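Local structure of lipase (Rhizopus chinensis, 6A0W) at residues G7-P20 / N273-L285. The protein probably hydrolyses the ester bonds of triacylglycerols as a class 3 lipase of the alpha/beta hydrolase type, its N-terminal polypeptide segment regulating substrate binding affinity. Sequence-based numbering, arbitrary orientation.
Sequences GMTLDLPENPPPIP and NSIVPFTSIADHL
The N-terminal segment of this lipase is laid along the loop that leads to the probable catalytic histidine, and Thr-9 and Thr-279 form the centre of the contact, each hydroxyl giving a hydrogen bond to the other's carbonyl. Thr-279 OG1 reaches Thr-9 O at 2.7 Å, and Thr-9 OG1 answers to Thr-279 O at 2.7 Å. In both threonines OG1 sits between the backbone N and the carbonyl carbon (chi1 53° and 49°), which turns each hydroxyl to the carbonyl of the partner threonine. The donors meet their carbonyls from a bent direction, tilted from the carbonyl planes. Backbone bonds extend the pairing: Thr-9 N donates to Pro-277 O at 3.2 Å, and Ile-281 N to Leu-10 O at 2.9 Å. A water donates to Leu-10 O and accepts from Ala-282 N, so this carbonyl holds Ile-281 directly and Ala-282, the first residue of the 3-10 turn 282-284, through the water. Nearby, Asp-11 pairs with Arg-114.

Away from these hydrogen bonds, proline meets aromatic. Pro-17 CD stands over one face of the Phe-278 ring, 3.9 Å from its centroid, in a CH-pi contact, while Pro-13 CG comes to the ring's edge, 4.2 Å from Phe-278 CD1. Near the start of 7-20 Met-8 CE presses tightly on Val-276 CG1 (3.5 Å), and near its end Ile-19 CG1 rests against Ile-275 CG2 (3.9 Å), the two reaching adjacent residues.

The same loop carries His-284, hydrogen-bonded to Ser-172 and Asp-231, an arrangement consistent with the Ser-His-Asp triad of alpha/beta-hydrolase lipases.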
loop_
_atom_site.group_PDB
_atom_site.type_symbol
_atom_site.label_atom_id
_atom_site.label_comp_id
_atom_site.label_asym_id
_atom_site.label_seq_id
_atom_site.Cartn_x
_atom_site.Cartn_y
_atom_site.Cartn_z
ATOM N N GLY A 7 -1.617 18.682 -11.750
ATOM C CA GLY A 7 -2.807 19.523 -11.593
ATOM C C GLY A 7 -3.450 19.492 -10.213
ATOM O O GLY A 7 -4.463 20.139 -10.004
ATOM N N MET A 8 -2.845 18.774 -9.269
ATOM C CA MET A 8 -3.422 18.568 -7.951
ATOM C C MET A 8 -2.626 19.333 -6.914
ATOM O O MET A 8 -1.394 19.276 -6.889
ATOM C CB MET A 8 -3.354 17.095 -7.584
ATOM C CG MET A 8 -3.314 16.146 -8.760
ATOM S SD MET A 8 -4.569 14.906 -8.503
ATOM C CE MET A 8 -5.209 14.608 -10.156
ATOM N N THR A 9 -3.318 19.897 -5.940
ATOM C CA THR A 9 -2.633 20.594 -4.870
ATOM C C THR A 9 -1.852 19.679 -3.919
ATOM O O THR A 9 -2.359 18.636 -3.493
ATOM C CB THR A 9 -3.637 21.450 -4.070
ATOM O OG1 THR A 9 -4.760 20.647 -3.641
ATOM C CG2 THR A 9 -4.117 22.603 -4.954
ATOM N N LEU A 10 -0.738 20.205 -3.406
ATOM C CA LEU A 10 0.018 19.594 -2.321
ATOM C C LEU A 10 -0.460 20.103 -0.981
ATOM O O LEU A 10 -0.277 19.448 0.055
ATOM C CB LEU A 10 1.506 19.927 -2.448
ATOM C CG LEU A 10 2.340 19.271 -3.539
ATOM C CD1 LEU A 10 2.511 17.802 -3.217
ATOM C CD2 LEU A 10 1.710 19.466 -4.906
ATOM N N ASP A 11 -0.818 21.377 -0.965
ATOM C CA ASP A 11 -1.416 21.989 0.200
ATOM C C ASP A 11 -2.861 22.299 -0.145
ATOM O O ASP A 11 -3.158 22.714 -1.258
ATOM C CB ASP A 11 -0.703 23.284 0.579
ATOM C CG ASP A 11 0.765 23.066 0.894
ATOM O OD1 ASP A 11 1.064 22.265 1.807
ATOM O OD2 ASP A 11 1.607 23.654 0.175
ATOM N N LEU A 12 -3.749 22.083 0.819
ATOM C CA LEU A 12 -5.156 22.285 0.573
ATOM C C LEU A 12 -5.467 23.783 0.621
ATOM O O LEU A 12 -5.197 24.416 1.643
ATOM C CB LEU A 12 -5.933 21.550 1.655
ATOM C CG LEU A 12 -7.400 21.339 1.313
ATOM C CD1 LEU A 12 -7.480 20.483 0.056
ATOM C CD2 LEU A 12 -8.150 20.729 2.496
ATOM N N PRO A 13 -6.144 24.325 -0.416
ATOM C CA PRO A 13 -6.711 25.677 -0.280
ATOM C C PRO A 13 -7.503 25.897 1.013
ATOM O O PRO A 13 -7.749 24.963 1.782
ATOM C CB PRO A 13 -7.627 25.814 -1.510
ATOM C CG PRO A 13 -7.073 24.875 -2.529
ATOM C CD PRO A 13 -6.396 23.757 -1.758
ATOM N N GLU A 14 -7.883 27.141 1.265
ATOM C CA GLU A 14 -9.007 27.413 2.158
ATOM C C GLU A 14 -10.268 27.351 1.286
ATOM O O GLU A 14 -10.173 27.433 0.049
ATOM C CB GLU A 14 -8.863 28.782 2.846
ATOM C CG GLU A 14 -7.437 29.305 2.981
ATOM C CD GLU A 14 -7.010 30.155 1.790
ATOM O OE1 GLU A 14 -7.004 31.402 1.908
ATOM O OE2 GLU A 14 -6.718 29.579 0.716
ATOM N N ASN A 15 -11.421 27.111 1.910
ATOM C CA ASN A 15 -12.683 26.853 1.180
ATOM C C ASN A 15 -12.528 25.885 -0.007
ATOM O O ASN A 15 -12.934 26.211 -1.129
ATOM C CB ASN A 15 -13.328 28.151 0.647
ATOM C CG ASN A 15 -12.961 29.383 1.455
ATOM O OD1 ASN A 15 -13.016 29.377 2.683
ATOM N ND2 ASN A 15 -12.643 30.470 0.757
ATOM N N PRO A 16 -11.935 24.695 0.224
ATOM C CA PRO A 16 -12.233 23.664 -0.765
ATOM C C PRO A 16 -13.711 23.300 -0.629
ATOM O O PRO A 16 -14.184 23.228 0.516
ATOM C CB PRO A 16 -11.393 22.484 -0.278
ATOM C CG PRO A 16 -11.310 22.648 1.205
ATOM C CD PRO A 16 -11.470 24.113 1.503
ATOM N N PRO A 17 -14.382 22.958 -1.750
ATOM C CA PRO A 17 -15.686 22.305 -1.593
ATOM C C PRO A 17 -15.601 21.194 -0.544
ATOM O O PRO A 17 -14.686 20.368 -0.599
ATOM C CB PRO A 17 -15.996 21.712 -2.987
ATOM C CG PRO A 17 -14.940 22.197 -3.914
ATOM C CD PRO A 17 -13.787 22.697 -3.078
ATOM N N PRO A 18 -16.507 21.219 0.449
ATOM C CA PRO A 18 -16.612 20.084 1.351
ATOM C C PRO A 18 -16.597 18.785 0.561
ATOM O O PRO A 18 -16.983 18.758 -0.609
ATOM C CB PRO A 18 -17.982 20.288 1.991
ATOM C CG PRO A 18 -18.219 21.758 1.928
ATOM C CD PRO A 18 -17.638 22.154 0.608
ATOM N N ILE A 19 -16.187 17.700 1.192
ATOM C CA ILE A 19 -16.251 16.401 0.498
ATOM C C ILE A 19 -17.700 16.007 0.250
ATOM O O ILE A 19 -18.446 15.891 1.204
ATOM C CB ILE A 19 -15.590 15.299 1.341
ATOM C CG1 ILE A 19 -14.081 15.574 1.484
ATOM C CG2 ILE A 19 -15.778 13.940 0.698
ATOM C CD1 ILE A 19 -13.405 14.644 2.484
ATOM N N PRO A 20 -18.079 15.709 -1.007
ATOM C CA PRO A 20 -19.493 15.525 -1.354
ATOM C C PRO A 20 -20.040 14.209 -0.872
ATOM O O PRO A 20 -19.268 13.302 -0.595
ATOM C CB PRO A 20 -19.506 15.563 -2.886
ATOM C CG PRO A 20 -18.220 16.235 -3.259
ATOM C CD PRO A 20 -17.247 15.752 -2.219
ATOM N N ASN A 273 -11.418 9.776 -6.100
ATOM C CA ASN A 273 -11.259 10.550 -7.332
ATOM C C ASN A 273 -12.286 11.673 -7.434
ATOM O O ASN A 273 -12.074 12.620 -8.188
ATOM C CB ASN A 273 -11.353 9.669 -8.579
ATOM C CG ASN A 273 -10.152 8.761 -8.719
ATOM O OD1 ASN A 273 -9.064 9.102 -8.261
ATOM N ND2 ASN A 273 -10.335 7.615 -9.357
ATOM N N SER A 274 -13.344 11.586 -6.638
ATOM C CA SER A 274 -14.377 12.643 -6.571
ATOM C C SER A 274 -13.899 13.929 -5.903
ATOM O O SER A 274 -14.559 14.925 -6.082
ATOM C CB SER A 274 -15.653 12.142 -5.851
ATOM O OG SER A 274 -15.475 11.996 -4.462
ATOM N N ILE A 275 -12.794 13.930 -5.142
ATOM C CA ILE A 275 -12.272 15.179 -4.569
ATOM C C ILE A 275 -11.122 15.860 -5.365
ATOM O O ILE A 275 -10.671 16.953 -5.022
ATOM C CB ILE A 275 -11.907 15.060 -3.067
ATOM C CG1 ILE A 275 -10.850 13.975 -2.777
ATOM C CG2 ILE A 275 -13.152 14.784 -2.237
ATOM C CD1 ILE A 275 -9.446 14.370 -3.158
ATOM N N VAL A 276 -10.713 15.268 -6.471
ATOM C CA VAL A 276 -9.654 15.803 -7.308
ATOM C C VAL A 276 -10.163 17.094 -7.948
ATOM O O VAL A 276 -11.291 17.105 -8.360
ATOM C CB VAL A 276 -9.313 14.751 -8.373
ATOM C CG1 VAL A 276 -8.581 15.326 -9.571
ATOM C CG2 VAL A 276 -8.492 13.623 -7.758
ATOM N N PRO A 277 -9.420 18.201 -7.935
ATOM C CA PRO A 277 -7.957 18.244 -7.698
ATOM C C PRO A 277 -7.591 18.871 -6.362
ATOM O O PRO A 277 -6.452 19.290 -6.123
ATOM C CB PRO A 277 -7.452 19.117 -8.853
ATOM C CG PRO A 277 -8.595 20.078 -9.090
ATOM C CD PRO A 277 -9.856 19.246 -8.887
ATOM N N PHE A 278 -8.547 18.868 -5.457
ATOM C CA PHE A 278 -8.347 19.455 -4.156
ATOM C C PHE A 278 -7.799 18.394 -3.225
ATOM O O PHE A 278 -8.503 17.887 -2.347
ATOM C CB PHE A 278 -9.669 20.049 -3.630
ATOM C CG PHE A 278 -10.258 21.097 -4.536
ATOM C CD1 PHE A 278 -9.700 22.364 -4.596
ATOM C CD2 PHE A 278 -11.332 20.809 -5.350
ATOM C CE1 PHE A 278 -10.224 23.335 -5.419
ATOM C CE2 PHE A 278 -11.847 21.771 -6.194
ATOM C CZ PHE A 278 -11.297 23.035 -6.224
ATOM N N THR A 279 -6.503 18.128 -3.373
ATOM C CA THR A 279 -5.806 17.078 -2.632
ATOM C C THR A 279 -4.793 17.688 -1.673
ATOM O O THR A 279 -4.666 18.906 -1.593
ATOM C CB THR A 279 -5.053 16.174 -3.629
ATOM O OG1 THR A 279 -4.310 17.003 -4.530
ATOM C CG2 THR A 279 -6.047 15.342 -4.445
ATOM N N SER A 280 -4.104 16.852 -0.900
ATOM C CA SER A 280 -3.083 17.350 0.010
ATOM C C SER A 280 -2.084 16.245 0.333
ATOM O O SER A 280 -2.451 15.080 0.430
ATOM C CB SER A 280 -3.711 17.863 1.295
ATOM O OG SER A 280 -3.920 16.849 2.255
ATOM N N ILE A 281 -0.853 16.635 0.634
ATOM C CA ILE A 281 0.142 15.688 1.137
ATOM C C ILE A 281 -0.121 15.474 2.609
ATOM O O ILE A 281 0.114 14.389 3.155
ATOM C CB ILE A 281 1.603 16.157 0.820
ATOM C CG1 ILE A 281 2.605 15.081 1.187
ATOM C CG2 ILE A 281 1.957 17.422 1.558
ATOM C CD1 ILE A 281 2.683 14.049 0.081
ATOM N N ALA A 282 -0.702 16.464 3.269
ATOM C CA ALA A 282 -0.931 16.318 4.718
ATOM C C ALA A 282 -1.847 15.112 4.957
ATOM O O ALA A 282 -1.697 14.402 5.939
ATOM C CB ALA A 282 -1.587 17.585 5.306
ATOM N N ASP A 283 -2.856 14.925 4.104
ATOM C CA ASP A 283 -3.775 13.801 4.297
ATOM C C ASP A 283 -3.110 12.422 4.112
ATOM O O ASP A 283 -3.704 11.424 4.510
ATOM C CB ASP A 283 -5.028 13.954 3.410
ATOM C CG ASP A 283 -6.118 14.815 4.081
ATOM O OD1 ASP A 283 -5.994 15.095 5.281
ATOM O OD2 ASP A 283 -7.159 15.065 3.473
ATOM N N HIS A 284 -1.895 12.371 3.536
ATOM C CA HIS A 284 -1.154 11.101 3.341
ATOM C C HIS A 284 -0.653 10.523 4.649
ATOM O O HIS A 284 -0.344 9.314 4.734
ATOM C CB HIS A 284 0.022 11.363 2.404
ATOM C CG HIS A 284 0.776 10.146 1.962
ATOM N ND1 HIS A 284 0.188 9.117 1.259
ATOM C CD2 HIS A 284 2.117 9.910 1.905
ATOM C CE1 HIS A 284 1.128 8.314 0.781
ATOM N NE2 HIS A 284 2.310 8.761 1.174
ATOM N N LEU A 285 -0.614 11.370 5.690
ATOM C CA LEU A 285 0.183 11.098 6.890
ATOM C C LEU A 285 -0.534 10.450 8.045
ATOM O O LEU A 285 0.115 10.043 9.018
ATOM C CB LEU A 285 0.906 12.365 7.365
ATOM C CG LEU A 285 1.753 13.105 6.314
ATOM C CD1 LEU A 285 2.499 14.277 6.963
ATOM C CD2 LEU A 285 2.742 12.177 5.596
HETATM O O HOH W 1 -0.494 19.348 2.662
#